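Local coordinates for gamma-glutamyl-gamma-aminobutyraldehyde dehydrogenase (Burkholderia cenocepacia, PDB 4LIH), which probably oxidises aldehydes, among them gamma-glutamyl-gamma-aminobutyraldehyde, to carboxylic acids with NAD(P)+ as the electron acceptor, at residues 434-440 / 457-463; 128-132 / 177-183; 357-361 / 386-390. All blocks are in the same frame, centred on the assembly; numbering follows the deposited sequence. Where two conformers were deposited one is given.

How the contacts relate
Contacts 1 and 3 both reach the same mixed sheet, centres about 28 Å apart: contact 1 pairs two of its strands, whereas contact 3 sets a helix against strand 388-395. Contact 2 joins two helices near the middle of the chain, its centre about 23 Å from that of contact 1 and about 24 Å from that of contact 3. Contact 1 borders the probable active site, the side chain of L434 lying about 4 Å from that of E274, the predicted catalytic glutamate. Contact 2 is farther off, with L180 about 10 Å from E274 (side chains), but the side chain of F177 is about 3 Å from a bound MES, probably from the crystallisation liquor.

Contact 1. Residues 434-440 / 457-463; sequences LAAAVWT and TVWVNCY
Strands 435-439 and 457-460 run parallel, axes 4.5 Å apart and inclined at 18°, with A437 opposite W459. A436 N donates to T457 O, W459 N to A436 O and V438 N to W459 O (2.9 Å each), and N461 N to V438 O (2.8 Å). On one face V438 (p) sets CG1 3.9 Å from CG2 of V460 (t); on the other, A435 CB meets W459 CZ3 (3.5 Å; W459 m, chi2 -72°) and A437 CB meets Y463 CD2 (3.4 Å; Y463 t). N461 turns the chain with phi/psi 57/33; in the m rotamer its amide accepts from T440 N at OD1 (2.8 Å) and donates from ND2 to T440 O (2.9 Å). Its CA lies over the six-membered ring of W439 (m, chi2 69°), a CH-pi contact 3.7 Å from the centroid, while W439 NE1 bonds N281. Strand 457-460 also pairs with a strand of a second subunit. With helix 443-452 the two strands form a beta-alpha-beta unit of the aldehyde dehydrogenase fold.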
# COMPACT_ATOMS: atom_id res chain seq x y z
N LEU A 434 -4.07 8.09 -25.11
CA LEU A 434 -3.05 8.66 -24.23
C LEU A 434 -3.67 9.58 -23.16
O LEU A 434 -3.27 9.55 -21.99
CB LEU A 434 -1.96 9.37 -25.05
CG LEU A 434 -0.71 9.76 -24.25
CD1 LEU A 434 -0.18 8.50 -23.56
CD2 LEU A 434 0.39 10.46 -25.07
N ALA A 435 -4.66 10.38 -23.55
CA ALA A 435 -5.24 11.31 -22.65
C ALA A 435 -6.56 11.78 -23.19
O ALA A 435 -6.90 11.53 -24.38
CB ALA A 435 -4.28 12.47 -22.42
N ALA A 436 -7.29 12.44 -22.30
CA ALA A 436 -8.58 13.02 -22.61
C ALA A 436 -8.91 14.09 -21.57
O ALA A 436 -8.32 14.16 -20.48
CB ALA A 436 -9.62 11.91 -22.61
N ALA A 437 -9.88 14.93 -21.89
CA ALA A 437 -10.40 15.88 -20.89
C ALA A 437 -11.87 16.18 -21.03
O ALA A 437 -12.43 15.98 -22.11
CB ALA A 437 -9.61 17.16 -21.00
N VAL A 438 -12.51 16.59 -19.91
CA VAL A 438 -13.89 17.03 -19.93
C VAL A 438 -14.05 18.28 -19.06
O VAL A 438 -13.39 18.40 -18.01
CB VAL A 438 -14.91 15.92 -19.51
CG1 VAL A 438 -14.61 15.36 -18.11
CG2 VAL A 438 -16.32 16.45 -19.68
N TRP A 439 -14.84 19.23 -19.56
CA TRP A 439 -15.11 20.48 -18.83
C TRP A 439 -16.58 20.58 -18.49
O TRP A 439 -17.42 20.70 -19.39
CB TRP A 439 -14.71 21.72 -19.63
CG TRP A 439 -13.24 21.78 -19.98
CD1 TRP A 439 -12.58 20.96 -20.85
CD2 TRP A 439 -12.23 22.65 -19.42
NE1 TRP A 439 -11.28 21.29 -20.91
CE2 TRP A 439 -11.01 22.29 -20.02
CE3 TRP A 439 -12.25 23.69 -18.49
CZ2 TRP A 439 -9.81 22.98 -19.76
CZ3 TRP A 439 -11.06 24.35 -18.18
CH2 TRP A 439 -9.85 23.98 -18.81
N THR A 440 -16.87 20.58 -17.18
CA THR A 440 -18.23 20.60 -16.67
C THR A 440 -18.21 21.01 -15.20
O THR A 440 -17.28 20.68 -14.45
CB THR A 440 -18.94 19.24 -16.81
OG1 THR A 440 -20.29 19.35 -16.33
CG2 THR A 440 -18.21 18.10 -16.03
N THR A 457 -4.55 9.31 -18.93
CA THR A 457 -4.76 10.53 -18.13
C THR A 457 -6.05 11.23 -18.52
O THR A 457 -6.27 11.49 -19.71
CB THR A 457 -3.58 11.53 -18.27
OG1 THR A 457 -2.33 10.90 -17.97
CG2 THR A 457 -3.71 12.78 -17.38
N VAL A 458 -6.95 11.50 -17.56
CA VAL A 458 -8.12 12.25 -17.85
C VAL A 458 -8.09 13.53 -16.99
O VAL A 458 -7.98 13.46 -15.75
CB VAL A 458 -9.44 11.46 -17.63
CG1 VAL A 458 -10.63 12.34 -17.88
CG2 VAL A 458 -9.50 10.21 -18.52
N TRP A 459 -8.06 14.67 -17.67
CA TRP A 459 -8.13 15.97 -17.02
C TRP A 459 -9.60 16.48 -16.97
O TRP A 459 -10.37 16.38 -17.94
CB TRP A 459 -7.27 16.99 -17.77
CG TRP A 459 -5.81 16.70 -17.80
CD1 TRP A 459 -4.92 16.80 -16.77
CD2 TRP A 459 -5.06 16.30 -18.94
NE1 TRP A 459 -3.66 16.47 -17.20
CE2 TRP A 459 -3.71 16.16 -18.53
CE3 TRP A 459 -5.38 16.09 -20.28
CZ2 TRP A 459 -2.69 15.78 -19.42
CZ3 TRP A 459 -4.38 15.74 -21.15
CH2 TRP A 459 -3.06 15.62 -20.75
N VAL A 460 -10.00 16.98 -15.80
CA VAL A 460 -11.33 17.53 -15.62
C VAL A 460 -11.19 19.05 -15.33
O VAL A 460 -10.52 19.46 -14.38
CB VAL A 460 -12.19 16.77 -14.56
CG1 VAL A 460 -13.55 17.45 -14.38
CG2 VAL A 460 -12.35 15.29 -14.94
N ASN A 461 -11.79 19.88 -16.18
CA ASN A 461 -11.69 21.34 -16.03
C ASN A 461 -10.25 21.84 -16.01
O ASN A 461 -9.95 22.81 -15.36
CB ASN A 461 -12.50 21.85 -14.80
CG ASN A 461 -13.93 21.43 -14.85
OD1 ASN A 461 -14.47 21.23 -15.93
ND2 ASN A 461 -14.58 21.33 -13.68
N CYS A 462 -9.42 21.13 -16.78
CA CYS A 462 -8.05 21.45 -17.01
C CYS A 462 -7.59 20.64 -18.22
O CYS A 462 -8.38 19.89 -18.82
CB CYS A 462 -7.14 21.19 -15.77
SG CYS A 462 -7.09 19.52 -15.16
N TYR A 463 -6.37 20.89 -18.63
CA TYR A 463 -5.75 20.11 -19.71
C TYR A 463 -4.25 20.28 -19.54
O TYR A 463 -3.77 21.36 -19.37
CB TYR A 463 -6.14 20.59 -21.10
CG TYR A 463 -5.90 19.51 -22.07
CD1 TYR A 463 -4.61 19.27 -22.59
CD2 TYR A 463 -6.94 18.70 -22.48
CE1 TYR A 463 -4.38 18.24 -23.49
CE2 TYR A 463 -6.72 17.61 -23.34
CZ TYR A 463 -5.44 17.41 -23.86
OH TYR A 463 -5.22 16.35 -24.70
O HOH W 1 -1.18 9.70 -20.14

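Contact 2. Residues 128-132 / 177-183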
# COMPACT_ATOMS: atom_id res chain seq x y z
N ASP A 128 10.86 22.47 -19.06
CA ASP A 128 11.71 21.31 -19.42
C ASP A 128 12.85 21.00 -18.42
O ASP A 128 12.91 19.92 -17.88
CB ASP A 128 12.26 21.49 -20.87
CG ASP A 128 11.12 21.71 -21.89
OD1 ASP A 128 10.57 22.82 -21.99
OD2 ASP A 128 10.73 20.75 -22.55
N VAL A 129 13.75 21.96 -18.18
CA VAL A 129 14.86 21.70 -17.29
C VAL A 129 14.35 21.53 -15.80
O VAL A 129 14.63 20.55 -15.18
CB VAL A 129 15.96 22.77 -17.46
CG1 VAL A 129 17.13 22.46 -16.51
CG2 VAL A 129 16.44 22.82 -18.94
N PRO A 130 13.52 22.43 -15.28
CA PRO A 130 13.05 22.14 -13.91
C PRO A 130 12.29 20.82 -13.77
O PRO A 130 12.42 20.16 -12.73
CB PRO A 130 12.13 23.32 -13.59
CG PRO A 130 12.52 24.39 -14.53
CD PRO A 130 13.00 23.72 -15.78
N GLY A 131 11.54 20.43 -14.81
CA GLY A 131 10.80 19.15 -14.86
C GLY A 131 11.76 17.98 -14.79
O GLY A 131 11.52 17.02 -14.09
N ALA A 132 12.86 18.05 -15.53
CA ALA A 132 13.85 16.98 -15.50
C ALA A 132 14.43 16.79 -14.11
O ALA A 132 14.63 15.64 -13.65
CB ALA A 132 14.98 17.23 -16.52
N PHE A 177 10.50 16.73 -26.40
CA PHE A 177 10.88 17.08 -25.03
C PHE A 177 12.17 16.34 -24.68
O PHE A 177 12.11 15.39 -23.86
CB PHE A 177 9.79 16.70 -23.99
CG PHE A 177 8.54 17.51 -24.12
CD1 PHE A 177 8.42 18.71 -23.47
CD2 PHE A 177 7.52 17.09 -24.99
CE1 PHE A 177 7.29 19.48 -23.65
CE2 PHE A 177 6.39 17.88 -25.16
CZ PHE A 177 6.30 19.07 -24.51
N PRO A 178 13.31 16.73 -25.29
CA PRO A 178 14.51 15.91 -25.17
C PRO A 178 14.96 15.67 -23.74
O PRO A 178 15.06 14.53 -23.34
CB PRO A 178 15.59 16.67 -25.98
CG PRO A 178 14.79 17.57 -26.88
CD PRO A 178 13.51 17.88 -26.19
N ILE A 179 15.22 16.71 -22.98
CA ILE A 179 15.72 16.49 -21.62
C ILE A 179 14.64 15.90 -20.69
O ILE A 179 14.94 15.03 -19.85
CB ILE A 179 16.42 17.72 -21.00
CG1 ILE A 179 17.29 17.23 -19.81
CG2 ILE A 179 15.43 18.81 -20.62
CD1 ILE A 179 17.88 18.38 -19.03
N LEU A 180 13.40 16.31 -20.90
CA LEU A 180 12.32 15.96 -20.00
C LEU A 180 11.93 14.49 -20.16
O LEU A 180 11.82 13.75 -19.15
CB LEU A 180 11.16 16.94 -20.20
CG LEU A 180 9.88 16.79 -19.37
CD1 LEU A 180 9.03 15.64 -19.88
CD2 LEU A 180 10.26 16.64 -17.91
N MET A 181 11.76 14.03 -21.40
CA MET A 181 11.47 12.61 -21.66
C MET A 181 12.62 11.74 -21.29
O MET A 181 12.44 10.66 -20.73
CB MET A 181 11.06 12.33 -23.12
CG MET A 181 9.66 12.85 -23.47
SD MET A 181 8.24 12.42 -22.42
CE MET A 181 8.55 10.62 -22.21
N ALA A 182 13.84 12.19 -21.57
CA ALA A 182 15.05 11.46 -21.14
C ALA A 182 14.99 11.19 -19.64
O ALA A 182 15.09 10.04 -19.19
CB ALA A 182 16.33 12.22 -21.54
N ALA A 183 14.78 12.25 -18.87
CA ALA A 183 14.74 12.15 -17.41
C ALA A 183 13.57 11.26 -16.91
O ALA A 183 13.70 10.58 -15.92
CB ALA A 183 14.62 13.52 -16.83
O HOH W 2 12.53 18.59 -22.66
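Residues 128-132 are a turn of helix 121-142, kinked at P130, whose ring nitrogen has no hydrogen to give to the preceding turn; A132 N still bonds D128 O at 3.0 Å. Residues 178-183 open helix 178-191, with F177 at the N-cap position and F177 O accepting from M181 N at 2.8 Å. The two short segments run nearly side by side in the same direction, 13° apart with axes 8.1 Å distant, and they come closest between A132 and L180, whose CA atoms are 4.9 Å apart. Small residues permit this approach: A132 CB sits 3.7 Å from A183 CB and 4.0 Å from I179 CD1, and G131, with no side chain, lets L180 CD2 come within 3.7 Å of its carbonyl C. I179, chi1 and chi2 both t, also sets CG2 3.9 Å from D128 O and 4.5 Å from V129 CG2. This is close helix-helix packing within the aldehyde dehydrogenase fold, where helix 178-191 follows the long strand 157-172 of the seven-stranded mixed sheet; helix 206-218 touches I179 from outside the pair, and helix 106-117 touches V129. Polar groups meet at the N-terminal end. D128 (m) forms a salt bridge through OD2 with K119, and the same OD2 accepts from a water at 2.8 Å that in turn accepts from L180 N at 3.0 Å, linking the carboxylate to the first turn of the other helix. OD2 also faces the edge of the F177 ring, 3.2 Å from CD1, while E113 accepts a hydrogen bond from I179 N.

Contact 3. Residues 357-361 / 386-390; sequences LERVL and GFYVE
One helical turn, 357-361, lies against an extended segment, 386-390, with the CA atoms of L357 and F387 6.4 Å apart. The turn has regular helical angles and L361 N donates to L357 O (2.9 Å); F387 to V389 are extended, with phi between -145 and -120° and psi between 111 and 139°. Alternation along this segment sends the CB atoms of F387 and V389 toward the helix and that of Y388 away. L357 (chi1 t, chi2 p) is the main bump: its forked end straddles the hollow between the two, CD2 lying 3.9 Å from F387 CB near the plane of that ring, and CD1 3.9 Å from both V389 CB and Y388 O. Helix 354-370 of the aldehyde dehydrogenase fold here packs on the weakly bonded beginning of strand 388-395, at about 388-389, in the mixed sheet. V389 (p) in return fills the groove between L357, V360 and L361, CG1 4.3 Å from V360 CG1 and CG2 3.7 Å from CD2 of L361 (chi1 m, chi2 t). R379 of strand 379-380 touches both L357 and F387. On the far side of the segment, Y388 OH is hydrogen-bonded to I51 O.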
# COMPACT_ATOMS: atom_id res chain seq x y z
N LEU A 357 7.85 20.13 -40.83
CA LEU A 357 7.10 21.27 -41.35
C LEU A 357 6.24 20.85 -42.56
O LEU A 357 5.04 21.17 -42.61
CB LEU A 357 8.06 22.43 -41.72
CG LEU A 357 7.36 23.69 -42.23
CD1 LEU A 357 6.42 24.24 -41.18
CD2 LEU A 357 8.38 24.76 -42.59
N GLU A 358 6.84 20.12 -43.49
CA GLU A 358 6.15 19.69 -44.71
C GLU A 358 4.97 18.75 -44.43
O GLU A 358 3.89 18.86 -45.04
CB GLU A 358 7.16 19.06 -45.67
CG GLU A 358 8.12 20.10 -46.19
CD GLU A 358 9.30 19.57 -46.99
OE1 GLU A 358 9.88 18.49 -46.71
OE2 GLU A 358 9.67 20.31 -47.90
N ARG A 359 5.17 17.85 -43.47
CA ARG A 359 4.14 16.91 -43.01
C ARG A 359 2.96 17.65 -42.41
O ARG A 359 1.80 17.40 -42.74
CB ARG A 359 4.74 15.93 -41.97
CG ARG A 359 3.74 15.18 -41.14
CD ARG A 359 4.35 13.93 -40.51
NE ARG A 359 3.33 13.11 -39.84
CZ ARG A 359 2.72 12.04 -40.37
NH1 ARG A 359 2.97 11.62 -41.61
NH2 ARG A 359 1.81 11.37 -39.67
N VAL A 360 3.25 18.60 -41.52
CA VAL A 360 2.21 19.47 -40.98
C VAL A 360 1.47 20.28 -42.08
O VAL A 360 0.25 20.38 -42.08
CB VAL A 360 2.79 20.41 -39.89
CG1 VAL A 360 1.78 21.49 -39.51
CG2 VAL A 360 3.23 19.62 -38.67
N LEU A 361 2.21 20.88 -43.00
CA LEU A 361 1.57 21.63 -44.07
C LEU A 361 0.69 20.69 -44.93
O LEU A 361 -0.33 21.10 -45.44
CB LEU A 361 2.59 22.40 -44.89
CG LEU A 361 3.39 23.45 -44.08
CD1 LEU A 361 4.64 23.94 -44.83
CD2 LEU A 361 2.51 24.61 -43.62
N GLY A 386 14.63 29.07 -40.73
CA GLY A 386 13.99 28.14 -39.79
C GLY A 386 12.58 27.74 -40.20
O GLY A 386 12.08 28.16 -41.25
N PHE A 387 11.93 26.94 -39.36
CA PHE A 387 10.71 26.24 -39.73
C PHE A 387 9.56 26.64 -38.82
O PHE A 387 9.59 26.34 -37.66
CB PHE A 387 10.98 24.75 -39.65
CG PHE A 387 12.22 24.36 -40.41
CD1 PHE A 387 12.20 24.39 -41.79
CD2 PHE A 387 13.40 24.07 -39.76
CE1 PHE A 387 13.34 24.08 -42.52
CE2 PHE A 387 14.52 23.75 -40.47
CZ PHE A 387 14.51 23.76 -41.84
N TYR A 388 8.59 27.36 -39.38
CA TYR A 388 7.55 28.05 -38.59
C TYR A 388 6.19 27.97 -39.31
O TYR A 388 6.13 28.09 -40.53
CB TYR A 388 7.91 29.51 -38.39
CG TYR A 388 9.21 29.76 -37.66
CD1 TYR A 388 9.26 29.79 -36.26
CD2 TYR A 388 10.36 29.96 -38.35
CE1 TYR A 388 10.45 30.02 -35.60
CE2 TYR A 388 11.56 30.21 -37.69
CZ TYR A 388 11.62 30.21 -36.33
OH TYR A 388 12.83 30.47 -35.70
N VAL A 389 5.13 27.74 -38.55
CA VAL A 389 3.77 27.58 -39.09
C VAL A 389 2.84 28.18 -38.06
O VAL A 389 3.04 28.04 -36.84
CB VAL A 389 3.47 26.09 -39.47
CG1 VAL A 389 3.57 25.17 -38.28
CG2 VAL A 389 2.11 25.95 -40.15
N GLU A 390 1.84 28.90 -38.54
CA GLU A 390 0.87 29.54 -37.67
C GLU A 390 0.04 28.52 -36.86
O GLU A 390 -0.21 27.41 -37.33
CB GLU A 390 -0.10 30.40 -38.48
CG GLU A 390 0.51 31.59 -39.18
CD GLU A 390 -0.42 32.20 -40.22
OE1 GLU A 390 -1.22 31.47 -40.85
OE2 GLU A 390 -0.38 33.44 -40.36